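Local coordinates for protein probable UbiX-like flavin prenyltransferase (Escherichia coli, PDB 1SBZ) that probably prenylates reduced FMN with dimethylallyl phosphate, supplying the prenyl-FMN cofactor on which a partner phenolic acid decarboxylase depends, at residues L15-L20 with T47-R52; T41-E46 with R52-L57; F60-N63 with A69-S72; K89-I94 with L135-M140; V109-K112 with K116-L119. All blocks are in the same frame, centred on the assembly; numbering follows the deposited sequence.

Interaction 1 (L15-L20 with T47-R52); sequences LGVALL and TPYSAR
Val17 brings its CG1 methyl obliquely to the Tyr49 ring, 3.7 Å from Tyr49 CE1 and 3.8 Å from Tyr49 CD1. The contact belongs to a Rossmann-like flavoprotein fold: helix 13-24, which follows the first strand, is met here by the loop between helices 37-46 and 51-55. An ST turn opens that loop. Thr47, the first residue beyond the helical geometry of 37-46, accepts a bond through OG1 from the backbone N of Tyr49, with a moderately bent N-H...O angle of 144°. The same OG1 is hydrogen-bonded to Ile43 O, so the hydroxyl is held twice by backbone atoms, and it is the CG2 methyl that meets Val17.

Val17 divides its work between its two branches. CG1 stands anti to the backbone N (chi1 -179°) and takes the tyrosine, whereas CG2 lies beside the backbone N and approaches the CG2 methyl of Thr47. Val17 also packs on Val54 and Leu57, so its methyls serve the following helix as well as the loop. That helix is prepared at Ser50, its N-cap, which forms a capping box with Asp53: Ser50 OG caps the N of Asp53, and Asp53 OD2 binds the N of Ser50. Over the rim of one face of the Tyr49 ring sits Pro48 CG, 4.1 Å above the plane.

Interaction 2 (T41-E46 with R52-L57); sequences TTIELE and RDVAAL
The helical segment 41-46 and the short helix that begins at Ala51 come closest at Ile43 and Val54, whose CA atoms stand 8.3 Å apart, and no hydrogen bond joins them. Side chains therefore do the joining, in two layers. In the buried layer Ile43 and Val54 reach toward each other tip to tip, CG2 of Ile43 meeting CG2 of Val54 at 3.7 Å. Ile43 presents this branch because CG2 stands anti to its backbone N, while CG1 lies beside the N (chi1 -75°). Val54 continues inward onto Met7, Leu33 and Met35 of the sheet.

The exposed layer is a salt bridge, Glu44 OE2 to Arg52 NH2 at 2.8 Å. Glu44 is extended beyond CG; Arg52 starts off away from the other helix and returns by bending at chi2 and chi3. OE2 lies at the edge of the guanidinium, near its plane, though the carboxylate is turned 88° to it. At the end of helix 37-46, Glu46 OE1 accepts from the N atoms of Gly12 and Ala13, and Leu45 touches FMN. Two helices paired in this way fill the beta-alpha-beta crossover from strand 30-35 to strand 60-62, beside the flavin pocket of a Rossmann-like fold.

Interaction 3 (F60-N63 with A69-S72); sequences FSHN and ATIS
His62 sends its side chain from strand 60-62, an edge strand of the chain's Rossmann-like parallel sheet, toward the 3-10 turn at 70-72, and almost every atom of it finds a partner. CB begins the contact, 4.2 Å from the CB of Ala69. With CG anti to the carbonyl carbon (chi1 -51°), the ring is carried on toward the turn, and the same alanine methyl approaches it obliquely, 3.6 Å from ND1. Further out, CE1 comes within 3.3 Å of Thr70 OG1, the two side chains crossing at about a right angle. On the other branch CD2 meets the CD1 methyl of Ile71 at 3.9 Å. Ile71 CG1 lies over one face of the ring, above its centre; it occupies the position between the backbone N and the carbonyl carbon (chi1 57°), while CG2 is the branch anti to the carbonyl.

At the tip, NE2 is hydrogen-bonded to ND1 of His32 on the neighbouring strand 30-35, and the two imidazoles lie with nearly parallel planes. This bond would hold the ring against rotation about its CB-CG bond. Leu102 of helix 102-112 touches His62, Ala69 and Ile71 alike and closes the group from the helical layer. The turn itself is fixed by Ser72 N, which bonds to Ala69 O at 3.0 Å.

Interaction 4 (K89-I94 with L135-M140); sequences KTLAGI and LALSRM. With FMN (flavin mononucleotide), chain H.
Apolar contact comes entirely through Leu137, whose forked end lies between two side chains of helix 88-96. Its CD1 meets Leu91 CD2 at 3.7 Å, the two leucines sliding past one another in opposite directions. Ile94 CG2 stands 4.1 Å from both CD1 and CD2 of Leu137, on a side chain that crosses the leucine at about a right angle. Leu91 starts along the flank of its helix, and its chi1 of -175°, with CG anti to the backbone N, helps bring CD2 round to the leucine. All three are buried, and Leu119 of strand 116-121 packs against both Leu91 and Leu137.

Polar contact is made by the first two residues of segment 89-94 and is directed at the phosphate of FMN. Thr90 OG1 donates to O3P at 2.6 Å and is also hydrogen-bonded to Thr8 OG1, another residue of the FMN pocket, which helps to orient it. Lys89 bends at chi2 and chi4, passing its CG 3.4 Å from O3P before NZ donates to O2P at 2.9 Å.

Neighbouring subunits add further contacts: Arg139 forms a salt bridge with Glu132 of one, and Gln67 of another binds the same FMN. A phosphate held by the first turn of a helix that follows a central strand, with Ser87 and Met88 also bonding the cofactor, is the nucleotide-site arrangement expected of a Rossmann-like flavoprotein.

Interaction 5 (V109-K112 with K116-L119); sequences VVLK and KLVL
A chi1 of -175° puts CG of Leu117 opposite its backbone N and carries its isobutyl end from the strand toward Leu111, whose own chi1 of -67° brings its fork toward the strand. The two leucines meet obliquely: CD2 of Leu117 is inserted at the branch point of Leu111, 4.0 Å from CG and the same distance from CD1 and from CD2. One methyl thus touches three carbons, and Leu111 CD2 also reaches the CB of Leu117.

Val110 makes the second half of the contact. Its CG1, held roughly anti to the backbone N (chi1 157°), rests on the strand backbone, 3.7 Å from the carbonyl O of Lys116 and 4.0 Å from Leu117 CB. Lys116 takes part through this peptide group, since its side chain sets out from the other side of the strand. Such packing of helix onto strand closes a beta-alpha-beta crossover of the Rossmann-like fold: strand 80-86 leads through helices 88-96 and 102-112 to strand 116-121, which then pairs in parallel beside strand 80-86. Leu117 and Leu119 face this helical layer, where Leu117 also packs on Ile94, while Val118 points to the other side and lies on Val145 and Phe173.

The end of helix 102-112 also meets other subunits of the dodecamer. Leu111 packs against Ile129 of a neighbouring subunit, and NZ of Lys112 is hydrogen-bonded to the backbone O of Met124 in that same subunit.

Along the chain, interaction 1 opens first, closing a loop from helix 13-24 back to the segment that leads into helix 51-55. Interaction 2 crosses it: segment 41-46 falls inside that loop and pairs with the residues beyond, and the two share Arg52 and touch through Val54. Interaction 3 follows in series, folding the chain back on 60-62, an edge strand of the chain's sheet. Interaction 4 then closes a long loop from helix 88-96 to helix 128-139, with interaction 5 nested inside it and touching it through Leu117 and Leu119. Interactions 1 and 2 lie across the chain's centre from 4 and 5; interaction 3 touches both 2 and 5.

Interaction 1 (L15-L20 with T47-R52)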
# COMPACT_ATOMS: atom_id res chain seq x y z
N LEU D 15 3.22 31.76 21.23
CA LEU D 15 4.34 31.13 20.51
C LEU D 15 4.70 31.92 19.26
O LEU D 15 5.88 32.13 18.97
CB LEU D 15 3.99 29.69 20.12
CG LEU D 15 3.68 28.68 21.23
CD1 LEU D 15 2.89 27.50 20.68
CD2 LEU D 15 4.97 28.21 21.92
N GLY D 16 3.68 32.35 18.50
CA GLY D 16 3.89 33.13 17.28
C GLY D 16 4.48 34.50 17.56
O GLY D 16 5.45 34.91 16.92
N VAL D 17 3.90 35.20 18.53
CA VAL D 17 4.37 36.53 18.93
C VAL D 17 5.83 36.48 19.41
O VAL D 17 6.63 37.34 19.02
CB VAL D 17 3.47 37.16 20.02
CG1 VAL D 17 3.97 38.56 20.40
CG2 VAL D 17 2.02 37.22 19.55
N ALA D 18 6.16 35.48 20.22
CA ALA D 18 7.51 35.34 20.75
C ALA D 18 8.54 35.04 19.65
O ALA D 18 9.65 35.58 19.67
CB ALA D 18 7.56 34.28 21.82
N LEU D 19 8.16 34.20 18.69
CA LEU D 19 9.04 33.90 17.56
C LEU D 19 9.26 35.15 16.70
O LEU D 19 10.38 35.41 16.25
CB LEU D 19 8.49 32.74 16.72
CG LEU D 19 9.22 32.37 15.42
CD1 LEU D 19 9.43 30.86 15.34
CD2 LEU D 19 8.45 32.88 14.22
N LEU D 20 8.19 35.91 16.48
CA LEU D 20 8.27 37.17 15.74
C LEU D 20 9.11 38.21 16.47
O LEU D 20 9.85 38.97 15.83
CB LEU D 20 6.87 37.74 15.45
CG LEU D 20 6.06 37.15 14.30
CD1 LEU D 20 4.64 37.68 14.36
CD2 LEU D 20 6.70 37.47 12.95
N THR D 47 -3.05 36.95 24.13
CA THR D 47 -1.96 37.88 24.35
C THR D 47 -2.54 39.28 24.59
O THR D 47 -3.69 39.54 24.20
CB THR D 47 -1.01 37.94 23.13
OG1 THR D 47 -1.53 38.84 22.15
CG2 THR D 47 -0.93 36.59 22.40
N PRO D 48 -1.76 40.16 25.22
CA PRO D 48 -2.18 41.55 25.42
C PRO D 48 -2.02 42.39 24.15
O PRO D 48 -2.35 43.58 24.15
CB PRO D 48 -1.23 42.04 26.51
CG PRO D 48 0.02 41.27 26.27
CD PRO D 48 -0.43 39.91 25.80
N TYR D 49 -1.53 41.77 23.07
CA TYR D 49 -1.32 42.47 21.80
C TYR D 49 -2.56 42.38 20.93
O TYR D 49 -3.35 41.44 21.06
CB TYR D 49 -0.13 41.88 21.04
CG TYR D 49 1.15 41.84 21.85
CD1 TYR D 49 1.60 40.66 22.43
CD2 TYR D 49 1.90 43.00 22.04
CE1 TYR D 49 2.77 40.63 23.18
CE2 TYR D 49 3.07 42.98 22.79
CZ TYR D 49 3.50 41.79 23.35
OH TYR D 49 4.67 41.78 24.09
N SER D 50 -2.74 43.37 20.07
CA SER D 50 -3.75 43.30 19.02
C SER D 50 -3.09 42.71 17.78
O SER D 50 -1.87 42.50 17.76
CB SER D 50 -4.30 44.69 18.70
OG SER D 50 -3.41 45.39 17.85
N ALA D 51 -3.88 42.44 16.75
CA ALA D 51 -3.36 41.93 15.49
C ALA D 51 -2.40 42.93 14.85
O ALA D 51 -1.37 42.55 14.29
CB ALA D 51 -4.50 41.57 14.54
N ARG D 52 -2.74 44.22 14.94
CA ARG D 52 -1.90 45.28 14.39
C ARG D 52 -0.56 45.41 15.12
O ARG D 52 0.46 45.66 14.48
CB ARG D 52 -2.65 46.62 14.38
CG ARG D 52 -3.49 46.83 13.13
CD ARG D 52 -4.99 46.67 13.32
NE ARG D 52 -5.39 45.47 14.06
CZ ARG D 52 -6.17 45.46 15.15
NH1 ARG D 52 -6.67 46.60 15.64
NH2 ARG D 52 -6.46 44.31 15.75

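Interaction 2 (T41-E46 with R52-L57)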
# COMPACT_ATOMS: atom_id res chain seq x y z
N THR D 41 -8.14 36.46 16.07
CA THR D 41 -9.00 36.19 17.22
C THR D 41 -8.20 35.59 18.39
O THR D 41 -8.39 35.97 19.55
CB THR D 41 -10.11 35.20 16.80
OG1 THR D 41 -10.87 35.75 15.71
CG2 THR D 41 -11.14 35.04 17.91
N THR D 42 -7.32 34.65 18.06
CA THR D 42 -6.53 33.93 19.06
C THR D 42 -5.48 34.85 19.69
O THR D 42 -5.25 34.81 20.90
CB THR D 42 -5.92 32.65 18.42
OG1 THR D 42 -6.94 31.64 18.29
CG2 THR D 42 -4.94 31.97 19.35
N ILE D 43 -4.86 35.70 18.87
CA ILE D 43 -3.88 36.68 19.35
C ILE D 43 -4.52 37.61 20.37
O ILE D 43 -3.97 37.84 21.44
CB ILE D 43 -3.30 37.50 18.16
CG1 ILE D 43 -2.31 36.65 17.36
CG2 ILE D 43 -2.60 38.78 18.66
CD1 ILE D 43 -2.10 37.13 15.93
N GLU D 44 -5.70 38.11 20.02
CA GLU D 44 -6.41 39.05 20.86
C GLU D 44 -6.85 38.43 22.19
O GLU D 44 -6.70 39.05 23.25
CB GLU D 44 -7.56 39.69 20.07
CG GLU D 44 -7.12 40.98 19.38
CD GLU D 44 -7.93 41.39 18.16
OE1 GLU D 44 -9.06 40.89 17.96
OE2 GLU D 44 -7.41 42.23 17.38
N LEU D 45 -7.32 37.18 22.14
CA LEU D 45 -7.69 36.42 23.34
C LEU D 45 -6.51 36.06 24.26
O LEU D 45 -6.60 36.22 25.48
CB LEU D 45 -8.45 35.14 22.96
CG LEU D 45 -8.75 34.11 24.08
CD1 LEU D 45 -9.85 34.61 25.02
CD2 LEU D 45 -9.11 32.73 23.50
N GLU D 46 -5.42 35.59 23.67
CA GLU D 46 -4.35 34.92 24.43
C GLU D 46 -3.15 35.79 24.78
O GLU D 46 -2.31 35.40 25.61
CB GLU D 46 -3.88 33.66 23.70
CG GLU D 46 -5.01 32.68 23.45
CD GLU D 46 -4.57 31.39 22.81
OE1 GLU D 46 -3.44 31.30 22.29
OE2 GLU D 46 -5.38 30.45 22.83
N ARG D 52 -2.74 44.22 14.94
CA ARG D 52 -1.90 45.28 14.39
C ARG D 52 -0.56 45.41 15.12
O ARG D 52 0.46 45.66 14.48
CB ARG D 52 -2.65 46.62 14.38
CG ARG D 52 -3.49 46.83 13.13
CD ARG D 52 -4.99 46.67 13.32
NE ARG D 52 -5.39 45.47 14.06
CZ ARG D 52 -6.17 45.46 15.15
NH1 ARG D 52 -6.67 46.60 15.64
NH2 ARG D 52 -6.46 44.31 15.75
N ASP D 53 -0.58 45.24 16.44
CA ASP D 53 0.65 45.15 17.24
C ASP D 53 1.57 44.05 16.71
O ASP D 53 2.78 44.25 16.60
CB ASP D 53 0.32 44.84 18.70
CG ASP D 53 -0.20 46.03 19.46
OD1 ASP D 53 0.12 47.18 19.09
OD2 ASP D 53 -0.92 45.91 20.46
N VAL D 54 0.99 42.89 16.41
CA VAL D 54 1.75 41.75 15.90
C VAL D 54 2.22 42.02 14.47
O VAL D 54 3.37 41.74 14.14
CB VAL D 54 0.93 40.43 15.99
CG1 VAL D 54 1.64 39.28 15.28
CG2 VAL D 54 0.67 40.08 17.45
N ALA D 55 1.35 42.58 13.64
CA ALA D 55 1.72 42.96 12.28
C ALA D 55 2.96 43.86 12.28
O ALA D 55 3.84 43.71 11.43
CB ALA D 55 0.56 43.64 11.58
N ALA D 56 3.03 44.77 13.25
CA ALA D 56 4.15 45.71 13.38
C ALA D 56 5.47 45.05 13.79
O ALA D 56 6.54 45.67 13.70
CB ALA D 56 3.78 46.85 14.34
N LEU D 57 5.40 43.80 14.25
CA LEU D 57 6.60 43.02 14.57
C LEU D 57 7.31 42.52 13.31
O LEU D 57 8.48 42.14 13.35
CB LEU D 57 6.23 41.83 15.46
CG LEU D 57 6.44 41.79 16.98
CD1 LEU D 57 6.84 43.14 17.61
CD2 LEU D 57 5.22 41.20 17.66

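Interaction 3 (F60-N63 with A69-S72)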
# COMPACT_ATOMS: atom_id res chain seq x y z
N PHE D 60 7.08 42.81 6.67
CA PHE D 60 5.93 42.83 5.77
C PHE D 60 4.82 41.98 6.36
O PHE D 60 5.08 41.01 7.06
CB PHE D 60 6.29 42.28 4.39
CG PHE D 60 7.41 43.00 3.71
CD1 PHE D 60 8.74 42.66 3.98
CD2 PHE D 60 7.15 44.01 2.80
CE1 PHE D 60 9.78 43.33 3.34
CE2 PHE D 60 8.18 44.69 2.15
CZ PHE D 60 9.50 44.35 2.43
N SER D 61 3.58 42.36 6.08
CA SER D 61 2.42 41.60 6.51
C SER D 61 1.45 41.53 5.34
O SER D 61 1.11 42.56 4.74
CB SER D 61 1.77 42.25 7.73
OG SER D 61 0.59 41.58 8.13
N HIS D 62 1.02 40.32 5.00
CA HIS D 62 0.17 40.11 3.84
C HIS D 62 -1.22 39.64 4.25
O HIS D 62 -1.38 38.99 5.28
CB HIS D 62 0.81 39.10 2.89
CG HIS D 62 2.23 39.42 2.54
ND1 HIS D 62 2.58 40.16 1.43
CD2 HIS D 62 3.40 39.11 3.17
CE1 HIS D 62 3.89 40.28 1.38
NE2 HIS D 62 4.41 39.66 2.42
N ASN D 63 -2.22 39.97 3.44
CA ASN D 63 -3.60 39.53 3.67
C ASN D 63 -3.79 38.05 3.34
O ASN D 63 -3.36 37.59 2.28
CB ASN D 63 -4.57 40.39 2.85
CG ASN D 63 -6.02 40.22 3.29
OD1 ASN D 63 -6.70 39.26 2.91
ND2 ASN D 63 -6.51 41.17 4.09
N ALA D 69 -0.07 38.36 -3.53
CA ALA D 69 1.06 38.84 -2.73
C ALA D 69 2.39 38.31 -3.27
O ALA D 69 2.42 37.29 -3.97
CB ALA D 69 0.89 38.44 -1.27
N THR D 70 3.49 39.00 -2.94
CA THR D 70 4.82 38.59 -3.40
C THR D 70 5.14 37.13 -3.10
O THR D 70 5.60 36.39 -3.98
CB THR D 70 5.92 39.50 -2.79
OG1 THR D 70 5.66 39.71 -1.40
CG2 THR D 70 5.85 40.91 -3.38
N ILE D 71 4.86 36.71 -1.86
CA ILE D 71 5.20 35.36 -1.38
C ILE D 71 4.32 34.26 -2.00
O ILE D 71 4.53 33.07 -1.73
CB ILE D 71 5.14 35.30 0.16
CG1 ILE D 71 3.75 35.72 0.67
CG2 ILE D 71 6.24 36.15 0.77
CD1 ILE D 71 3.44 35.32 2.09
N SER D 72 3.36 34.66 -2.82
CA SER D 72 2.54 33.72 -3.57
C SER D 72 3.26 33.28 -4.84
O SER D 72 2.86 32.34 -5.51
CB SER D 72 1.19 34.34 -3.91
OG SER D 72 0.42 33.48 -4.72

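Interaction 4 (K89-I94 with L135-M140)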
# COMPACT_ATOMS: atom_id res chain seq x y z
N LYS D 89 -6.75 22.33 10.69
CA LYS D 89 -7.35 22.74 9.42
C LYS D 89 -6.26 23.19 8.43
O LYS D 89 -6.26 22.78 7.27
CB LYS D 89 -8.44 23.82 9.66
CG LYS D 89 -8.21 25.21 9.07
CD LYS D 89 -8.74 25.31 7.67
CE LYS D 89 -9.19 26.71 7.34
NZ LYS D 89 -8.10 27.62 6.89
N THR D 90 -5.35 24.03 8.89
CA THR D 90 -4.28 24.52 8.03
C THR D 90 -3.34 23.38 7.61
O THR D 90 -2.97 23.27 6.45
CB THR D 90 -3.53 25.67 8.70
OG1 THR D 90 -4.34 26.85 8.65
CG2 THR D 90 -2.30 26.06 7.90
N LEU D 91 -2.99 22.54 8.58
CA LEU D 91 -2.20 21.33 8.33
C LEU D 91 -2.84 20.46 7.24
O LEU D 91 -2.17 20.03 6.30
CB LEU D 91 -2.05 20.54 9.64
CG LEU D 91 -1.19 19.27 9.79
CD1 LEU D 91 -1.82 18.10 9.12
CD2 LEU D 91 0.22 19.45 9.28
N ALA D 92 -4.14 20.22 7.39
CA ALA D 92 -4.90 19.41 6.44
C ALA D 92 -4.95 20.02 5.05
O ALA D 92 -4.85 19.31 4.05
CB ALA D 92 -6.31 19.19 6.96
N GLY D 93 -5.09 21.34 4.99
CA GLY D 93 -5.09 22.07 3.72
C GLY D 93 -3.78 21.94 2.98
O GLY D 93 -3.77 21.70 1.77
N ILE D 94 -2.68 22.11 3.71
CA ILE D 94 -1.34 22.00 3.12
C ILE D 94 -1.08 20.59 2.59
O ILE D 94 -0.58 20.43 1.47
CB ILE D 94 -0.25 22.48 4.11
CG1 ILE D 94 -0.45 23.97 4.44
CG2 ILE D 94 1.16 22.26 3.52
CD1 ILE D 94 0.27 24.45 5.73
N LEU D 135 2.19 12.83 9.00
CA LEU D 135 3.12 11.87 8.41
C LEU D 135 3.35 12.14 6.91
O LEU D 135 4.48 12.11 6.44
CB LEU D 135 2.63 10.42 8.64
CG LEU D 135 3.45 9.29 8.01
CD1 LEU D 135 4.90 9.25 8.52
CD2 LEU D 135 2.77 7.94 8.24
N ALA D 136 2.27 12.39 6.17
CA ALA D 136 2.39 12.62 4.74
C ALA D 136 3.39 13.75 4.45
O ALA D 136 4.25 13.61 3.59
CB ALA D 136 1.02 12.95 4.15
N LEU D 137 3.26 14.84 5.19
CA LEU D 137 4.11 16.02 5.04
C LEU D 137 5.53 15.79 5.56
O LEU D 137 6.49 16.27 4.96
CB LEU D 137 3.47 17.24 5.70
CG LEU D 137 2.27 17.87 4.97
CD1 LEU D 137 1.59 18.90 5.86
CD2 LEU D 137 2.70 18.50 3.63
N SER D 138 5.64 15.08 6.68
CA SER D 138 6.95 14.64 7.21
C SER D 138 7.76 13.88 6.15
O SER D 138 8.95 14.15 5.96
CB SER D 138 6.76 13.75 8.45
OG SER D 138 7.98 13.55 9.14
N ARG D 139 7.12 12.94 5.45
CA ARG D 139 7.81 12.15 4.42
C ARG D 139 8.40 13.03 3.31
O ARG D 139 9.36 12.64 2.62
CB ARG D 139 6.90 11.07 3.83
CG ARG D 139 6.50 9.97 4.79
CD ARG D 139 5.93 8.72 4.11
NE ARG D 139 6.11 7.54 4.97
CZ ARG D 139 5.12 6.78 5.41
NH1 ARG D 139 3.87 7.06 5.05
NH2 ARG D 139 5.37 5.75 6.19
N MSE D 140 7.83 14.22 3.15
CA MSE D 140 8.27 15.19 2.15
C MSE D 140 9.35 16.14 2.66
O MSE D 140 9.76 17.05 1.94
CB MSE D 140 7.08 16.02 1.68
CG MSE D 140 6.08 15.26 0.87
SE MSE D 140 4.60 16.43 0.42
CE MSE D 140 5.56 17.89 -0.53
N1 FMN H . -7.80 24.21 16.12
C2 FMN H . -6.78 23.30 16.21
O2 FMN H . -6.59 22.56 15.25
N3 FMN H . -6.01 23.21 17.35
C4 FMN H . -6.26 24.07 18.42
O4 FMN H . -5.42 24.17 19.31
C4A FMN H . -7.30 25.01 18.32
N5 FMN H . -7.59 25.89 19.36
C5A FMN H . -8.62 26.81 19.24
C6 FMN H . -8.90 27.70 20.29
C7 FMN H . -9.94 28.63 20.17
C7M FMN H . -9.96 29.79 21.14
C8 FMN H . -10.70 28.68 19.00
C8M FMN H . -11.64 29.83 18.72
C9 FMN H . -10.42 27.80 17.96
C9A FMN H . -9.38 26.87 18.07
N10 FMN H . -9.11 25.98 17.03
C10 FMN H . -8.08 25.07 17.16
C1' FMN H . -10.08 25.85 15.89
C2' FMN H . -9.56 26.60 14.67
O2' FMN H . -9.33 27.95 15.02
C3' FMN H . -10.49 26.48 13.46
O3' FMN H . -10.42 25.16 12.95
C4' FMN H . -10.20 27.50 12.36
O4' FMN H . -10.99 27.24 11.21
C5' FMN H . -8.73 27.51 11.93
O5' FMN H . -8.58 28.30 10.76
P FMN H . -7.10 28.80 10.36
O1P FMN H . -6.70 29.85 11.38
O2P FMN H . -7.19 29.37 8.97
O3P FMN H . -6.15 27.63 10.40

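Interaction 5 (V109-K112 with K116-L119)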
# COMPACT_ATOMS: atom_id res chain seq x y z
N VAL D 109 3.71 26.82 -2.46
CA VAL D 109 4.82 27.42 -3.20
C VAL D 109 6.18 27.08 -2.57
O VAL D 109 7.11 26.65 -3.25
CB VAL D 109 4.64 28.96 -3.34
CG1 VAL D 109 5.94 29.66 -3.71
CG2 VAL D 109 3.57 29.27 -4.38
N VAL D 110 6.30 27.27 -1.26
CA VAL D 110 7.51 26.85 -0.55
C VAL D 110 7.89 25.39 -0.90
O VAL D 110 9.04 25.10 -1.25
CB VAL D 110 7.39 27.11 0.98
CG1 VAL D 110 8.34 26.21 1.77
CG2 VAL D 110 7.65 28.59 1.29
N LEU D 111 6.91 24.49 -0.84
CA LEU D 111 7.16 23.08 -1.15
C LEU D 111 7.55 22.84 -2.61
O LEU D 111 8.48 22.07 -2.88
CB LEU D 111 5.97 22.20 -0.73
CG LEU D 111 5.69 22.08 0.79
CD1 LEU D 111 4.42 21.30 1.07
CD2 LEU D 111 6.85 21.42 1.52
N LYS D 112 6.89 23.50 -3.56
CA LYS D 112 7.24 23.30 -4.97
C LYS D 112 8.63 23.85 -5.31
O LYS D 112 9.29 23.35 -6.21
CB LYS D 112 6.17 23.85 -5.92
CG LYS D 112 6.21 25.34 -6.16
CD LYS D 112 5.17 25.75 -7.18
CE LYS D 112 5.15 27.27 -7.40
NZ LYS D 112 6.25 27.71 -8.29
N LYS D 116 12.37 25.27 2.75
CA LYS D 116 12.09 24.60 4.02
C LYS D 116 10.74 25.03 4.60
O LYS D 116 10.49 26.22 4.77
CB LYS D 116 13.22 24.83 5.03
CG LYS D 116 12.93 24.25 6.40
CD LYS D 116 14.14 23.55 6.98
CE LYS D 116 13.71 22.37 7.85
NZ LYS D 116 12.67 21.52 7.17
N LEU D 117 9.88 24.05 4.89
CA LEU D 117 8.64 24.31 5.61
C LEU D 117 8.70 23.72 7.02
O LEU D 117 8.95 22.52 7.19
CB LEU D 117 7.44 23.75 4.83
CG LEU D 117 6.03 24.02 5.38
CD1 LEU D 117 5.76 25.52 5.50
CD2 LEU D 117 4.97 23.37 4.50
N VAL D 118 8.48 24.57 8.03
CA VAL D 118 8.49 24.14 9.43
C VAL D 118 7.11 24.40 10.03
O VAL D 118 6.66 25.54 10.08
CB VAL D 118 9.57 24.87 10.26
CG1 VAL D 118 9.51 24.46 11.74
CG2 VAL D 118 10.96 24.61 9.69
N LEU D 119 6.45 23.34 10.47
CA LEU D 119 5.12 23.48 11.06
C LEU D 119 5.20 23.32 12.57
O LEU D 119 5.98 22.51 13.07
CB LEU D 119 4.19 22.42 10.48
CG LEU D 119 3.30 22.68 9.26
CD1 LEU D 119 3.72 23.87 8.39
CD2 LEU D 119 3.11 21.40 8.43